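Local coordinates for protein orotidine 5'-phosphate decarboxylase (Streptomyces avermitilis, PDB 3V75) that probably catalyses the decarboxylation of orotidine 5'-phosphate to UMP, the last step of de novo UMP synthesis, at residues A[25-28]-A[29-32]; A[125-128]-A[129-132]. One frame throughout, in Å; residues are numbered along the deposited sequence. Where two conformers were deposited one is given.

Contact 1: residues A[25-28]-A[29-32]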
ATOM      1  N   GLU A  25       2.835  26.472   2.391  1.00 13.81           N
ATOM      2  CA  GLU A  25       3.472  26.726   1.097  1.00 15.18           C
ATOM      3  C   GLU A  25       3.642  25.382   0.356  1.00 11.06           C
ATOM      4  O   GLU A  25       3.726  24.327   0.980  1.00 11.88           O
ATOM      5  CB  GLU A  25       4.811  27.450   1.341  1.00 13.99           C
ATOM      6  CG  GLU A  25       5.776  27.461   0.126  1.00 34.16           C
ATOM      7  CD  GLU A  25       7.103  28.243   0.280  1.00 45.78           C
ATOM      8  OE1 GLU A  25       7.837  28.114   1.304  1.00 40.77           O
ATOM      9  OE2 GLU A  25       7.402  28.969  -0.712  1.00 44.43           O
ATOM     10  N   PRO A  26       3.634  25.398  -0.987  1.00 11.28           N
ATOM     11  CA  PRO A  26       3.716  24.134  -1.732  1.00  9.82           C
ATOM     12  C   PRO A  26       4.937  23.281  -1.348  1.00 11.90           C
ATOM     13  O   PRO A  26       6.021  23.841  -1.080  1.00  9.93           O
ATOM     14  CB  PRO A  26       3.791  24.598  -3.196  1.00 12.67           C
ATOM     15  CG  PRO A  26       3.062  25.922  -3.200  1.00 15.11           C
ATOM     16  CD  PRO A  26       3.378  26.558  -1.873  1.00 13.89           C
ATOM     17  N   PHE A  27       4.738  21.968  -1.286  1.00  9.68           N
ATOM     18  CA  PHE A  27       5.781  21.058  -0.878  1.00  9.67           C
ATOM     19  C   PHE A  27       7.099  21.239  -1.651  1.00  9.18           C
ATOM     20  O   PHE A  27       8.181  21.240  -1.028  1.00  8.68           O
ATOM     21  CB  PHE A  27       5.300  19.611  -0.960  1.00  8.54           C
ATOM     22  CG  PHE A  27       6.354  18.616  -0.644  1.00  7.18           C
ATOM     23  CD1 PHE A  27       6.847  18.509   0.646  1.00  7.80           C
ATOM     24  CD2 PHE A  27       6.859  17.782  -1.628  1.00  6.97           C
ATOM     25  CE1 PHE A  27       7.833  17.554   0.954  1.00  7.60           C
ATOM     26  CE2 PHE A  27       7.853  16.851  -1.330  1.00  6.57           C
ATOM     27  CZ  PHE A  27       8.350  16.760  -0.037  1.00  7.62           C
ATOM     28  N   GLY A  28       7.040  21.403  -2.970  1.00  8.87           N
ATOM     29  CA  GLY A  28       8.277  21.477  -3.748  1.00  9.04           C
ATOM     30  C   GLY A  28       9.116  22.660  -3.263  1.00 10.36           C
ATOM     31  O   GLY A  28      10.356  22.540  -3.086  1.00 10.38           O
ATOM     32  N   ALA A  29       8.472  23.810  -3.042  1.00  9.31           N
ATOM     33  CA  ALA A  29       9.163  24.979  -2.543  1.00  9.71           C
ATOM     34  C   ALA A  29       9.684  24.761  -1.118  1.00 11.08           C
ATOM     35  O   ALA A  29      10.821  25.162  -0.789  1.00 10.48           O
ATOM     36  CB  ALA A  29       8.237  26.206  -2.574  1.00 11.36           C
ATOM     37  N   ARG A  30       8.865  24.171  -0.246  1.00 10.74           N
ATOM     38  CA  ARG A  30       9.305  23.954   1.138  1.00  9.18           C
ATOM     39  C   ARG A  30      10.479  22.970   1.185  1.00 10.76           C
ATOM     40  O   ARG A  30      11.416  23.159   1.977  1.00  9.89           O
ATOM     41  CB  ARG A  30       8.134  23.459   2.001  1.00 10.19           C
ATOM     42  CG  ARG A  30       7.020  24.519   2.122  1.00 12.04           C
ATOM     43  CD  ARG A  30       5.968  24.108   3.173  1.00 11.20           C
ATOM     44  NE  ARG A  30       5.264  22.870   2.809  1.00 10.61           N
ATOM     45  CZ  ARG A  30       5.275  21.741   3.520  1.00  9.34           C
ATOM     46  NH1 ARG A  30       5.977  21.662   4.655  1.00  9.72           N
ATOM     47  NH2 ARG A  30       4.603  20.676   3.097  1.00  9.90           N
ATOM     48  N   LEU A  31      10.422  21.945   0.348  1.00  7.72           N
ATOM     49  CA  LEU A  31      11.480  20.928   0.302  1.00  7.76           C
ATOM     50  C   LEU A  31      12.797  21.563  -0.212  1.00 10.34           C
ATOM     51  O   LEU A  31      13.869  21.331   0.346  1.00  9.30           O
ATOM     52  CB  LEU A  31      11.035  19.785  -0.605  1.00  7.18           C
ATOM     53  CG  LEU A  31      12.145  18.776  -0.929  1.00  6.72           C
ATOM     54  CD1 LEU A  31      12.558  18.056   0.373  1.00  9.79           C
ATOM     55  CD2 LEU A  31      11.698  17.800  -1.952  1.00  7.18           C
ATOM     56  N   SER A  32      12.709  22.348  -1.288  1.00  9.71           N
ATOM     57  CA  SER A  32      13.883  23.026  -1.856  0.70  9.64           C
ATOM     58  C   SER A  32      14.532  23.895  -0.771  1.00 12.85           C
ATOM     59  O   SER A  32      15.779  23.871  -0.586  1.00 12.12           O
ATOM     60  CB  SER A  32      13.462  23.890  -3.060  0.70 13.76           C
ATOM     61  OG  SER A  32      14.581  24.570  -3.617  0.70 14.10           O
TER

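Contact 2: residues A[125-128]-A[129-132]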
ATOM      1  N   SER A 125     -12.784   6.746  -4.105  1.00  9.41           N
ATOM      2  CA  SER A 125     -12.909   7.201  -2.721  1.00  8.28           C
ATOM      3  C   SER A 125     -11.975   6.439  -1.807  1.00  8.63           C
ATOM      4  O   SER A 125     -11.732   6.875  -0.677  1.00  9.10           O
ATOM      5  CB  SER A 125     -14.351   7.147  -2.225  1.00 14.25           C
ATOM      6  OG  SER A 125     -14.810   5.809  -2.206  1.00 17.93           O
ATOM      7  N   THR A 126     -11.468   5.287  -2.255  1.00  8.40           N
ATOM      8  CA  THR A 126     -10.501   4.573  -1.420  1.00  7.52           C
ATOM      9  C   THR A 126      -9.148   5.285  -1.451  1.00  6.66           C
ATOM     10  O   THR A 126      -8.508   5.466  -0.425  1.00  6.42           O
ATOM     11  CB  THR A 126     -10.318   3.109  -1.884  1.00  5.82           C
ATOM     12  OG1 THR A 126     -11.596   2.473  -1.934  1.00  9.99           O
ATOM     13  CG2 THR A 126      -9.425   2.368  -0.883  1.00  7.51           C
HETATM   14  N   MSE A 127      -8.765   5.734  -2.642  1.00  5.78           N
HETATM   15  CA  MSE A 127      -7.589   6.574  -2.805  1.00  4.94           C
HETATM   16  C   MSE A 127      -7.763   7.868  -2.016  1.00  6.39           C
HETATM   17  O   MSE A 127      -6.828   8.334  -1.367  1.00  6.47           O
HETATM   18  CB  MSE A 127      -7.352   6.885  -4.285  1.00  6.50           C
HETATM   19  CG  MSE A 127      -6.046   7.611  -4.564  1.00  5.90           C
HETATM   20 SE   MSE A 127      -4.484   6.470  -4.323  0.80 13.92          SE
HETATM   21  CE  MSE A 127      -4.049   6.938  -2.481  1.00 21.16           C
ATOM     22  N   ALA A 128      -8.962   8.445  -2.067  1.00  6.84           N
ATOM     23  CA  ALA A 128      -9.241   9.652  -1.298  1.00  7.34           C
ATOM     24  C   ALA A 128      -9.070   9.412   0.196  1.00  7.30           C
ATOM     25  O   ALA A 128      -8.599  10.283   0.927  1.00  7.68           O
ATOM     26  CB  ALA A 128     -10.658  10.144  -1.602  1.00  8.20           C
ATOM     27  N   ALA A 129      -9.495   8.243   0.672  1.00  6.80           N
ATOM     28  CA  ALA A 129      -9.371   7.922   2.080  1.00  7.25           C
ATOM     29  C   ALA A 129      -7.897   7.785   2.507  1.00  6.37           C
ATOM     30  O   ALA A 129      -7.527   8.240   3.581  1.00  6.07           O
ATOM     31  CB  ALA A 129     -10.173   6.639   2.408  1.00  7.89           C
ATOM     32  N   TYR A 130      -7.044   7.181   1.672  1.00  5.22           N
ATOM     33  CA  TYR A 130      -5.615   7.209   1.980  1.00  5.12           C
ATOM     34  C   TYR A 130      -5.071   8.636   2.016  1.00  6.82           C
ATOM     35  O   TYR A 130      -4.240   8.995   2.876  1.00  6.68           O
ATOM     36  CB  TYR A 130      -4.842   6.445   0.919  1.00  7.48           C
ATOM     37  CG  TYR A 130      -4.823   4.939   1.091  1.00  4.43           C
ATOM     38  CD1 TYR A 130      -4.496   4.367   2.332  1.00  4.86           C
ATOM     39  CD2 TYR A 130      -5.045   4.091  -0.006  1.00  5.86           C
ATOM     40  CE1 TYR A 130      -4.409   2.976   2.489  1.00  5.34           C
ATOM     41  CE2 TYR A 130      -4.970   2.700   0.126  1.00  5.46           C
ATOM     42  CZ  TYR A 130      -4.649   2.154   1.382  1.00  6.99           C
ATOM     43  OH  TYR A 130      -4.561   0.776   1.527  1.00  6.35           O
ATOM     44  N   ALA A 131      -5.543   9.470   1.096  1.00  8.33           N
ATOM     45  CA  ALA A 131      -5.115  10.865   1.111  1.00 10.86           C
ATOM     46  C   ALA A 131      -5.594  11.546   2.368  1.00 13.43           C
ATOM     47  O   ALA A 131      -4.874  12.371   2.956  1.00 14.16           O
ATOM     48  CB  ALA A 131      -5.620  11.589  -0.139  1.00 12.53           C
ATOM     49  N   GLU A 132      -6.800  11.241   2.820  1.00  8.83           N
ATOM     50  CA  GLU A 132      -7.395  11.759   4.073  0.56 12.04           C
ATOM     51  C   GLU A 132      -6.469  11.382   5.264  1.00 10.93           C
ATOM     52  O   GLU A 132      -6.280  12.156   6.204  1.00 15.89           O
ATOM     53  CB  GLU A 132      -8.843  11.191   4.284  0.56  7.35           C
ATOM     54  CG  GLU A 132      -9.563  11.535   5.621  0.56 14.46           C
ATOM     55  CD  GLU A 132     -11.050  11.033   5.726  0.56 10.32           C
ATOM     56  OE1 GLU A 132     -11.730  10.996   4.664  0.56 17.16           O
ATOM     57  OE2 GLU A 132     -11.544  10.764   6.829  0.56 10.19           O
TER

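Contact 1: residues A[25-28]-A[29-32]
The first turn of helix 27-38, with P26 at the N-cap position, brings R30 back alongside E25. R30 NE donates to the E25 carbonyl oxygen at 2.8 Å, with a bent N-H...O angle of 132° and the acceptor slightly out of the guanidinium plane. The bend of the chain at chi3 (-63°) turns NE back to that oxygen, while the two side chains run antiparallel alongside one another, E25 CB lying 3.8 Å from R30 CG. E25 and R30 form no salt bridge here: the E25 carboxylate pairs with R33 instead and lays OE2 3.4 Å from A29 CB. Beyond NE, R30 NH1 makes a salt bridge to D144, and NH2, at the edge of the F27 ring, donates to the carbonyl oxygen of G168. Replacing R30 by an alanine would probably leave the E25 carbonyl without this donor and D144 without its charged mate. L31 CB lies over one face of the F27 ring, displaced toward its rim and 4.2 Å from the centroid in a CH-pi contact, and L31 CD2 touches F27 CZ at 4.0 Å. Helical bonds start at once, R30 N to P26 O (3.0 Å) and L31 N to F27 O (2.7 Å). Around this turn lie the loops holding D144, S216 and P238, while R30 and L31 both rest on L113 of strand 113-120.

Contact 2: residues A[125-128]-A[129-132]
Y130 and M127, one turn apart on helix 124-134, meet at about a right angle. Of the tyrosine, CB sits 3.5 Å from CE of M127, a selenomethionine, and 3.6 Å from the M127 carbonyl oxygen. The next atom, CG, has the T126 carbonyl oxygen at 4.0 Å, and CD2 is nearer to it at 3.7 Å. CD2 also has M127 CE 3.9 Å away, oblique to the ring; past it CE2, CZ and OH run on beyond the turn. The methyl gets there because M127 starts with CG anti to its own nitrogen (chi1 -173°) and then bends at chi2 and chi3, curling the tip round towards Y130. Main-chain bonds hold the turn, among them Y130 N to T126 O at 3.1 Å and E132 N to A128 O at 2.8 Å; in A129 N to S125 O the donor stands well above the carbonyl plane. The helix links strand 113-120 to strand 145-148 in a beta-alpha-beta unit of the barrel. M127 and A128 pack on P159 and A131 on L163, both of helix 158-167. The second subunit also approaches: Y130 lies against its R120, S125 and A129 against its F88, and E132 forms a salt bridge with its R91.

In the fold
The two contacts are helical turns at different places on one eight-stranded parallel TIM barrel, their centres 22 Å apart and their nearest atoms about 13 Å apart. Strand 113-120 relates them. Contact 1 packs on L113 where that strand begins, and with D144, S216 and P238 just ahead of other strands it probably lies across the N-terminal end of the barrel. Contact 2 follows the strand's C-terminal end, where K119, the predicted proton donor, lies; the Y130 side chain is about 9 Å from that of K119. TIM-barrel active sites open at this end, so residues 25-32 lie away from catalysis, whereas Y130 of 125-132 probably lies near it, and that segment borders the second subunit.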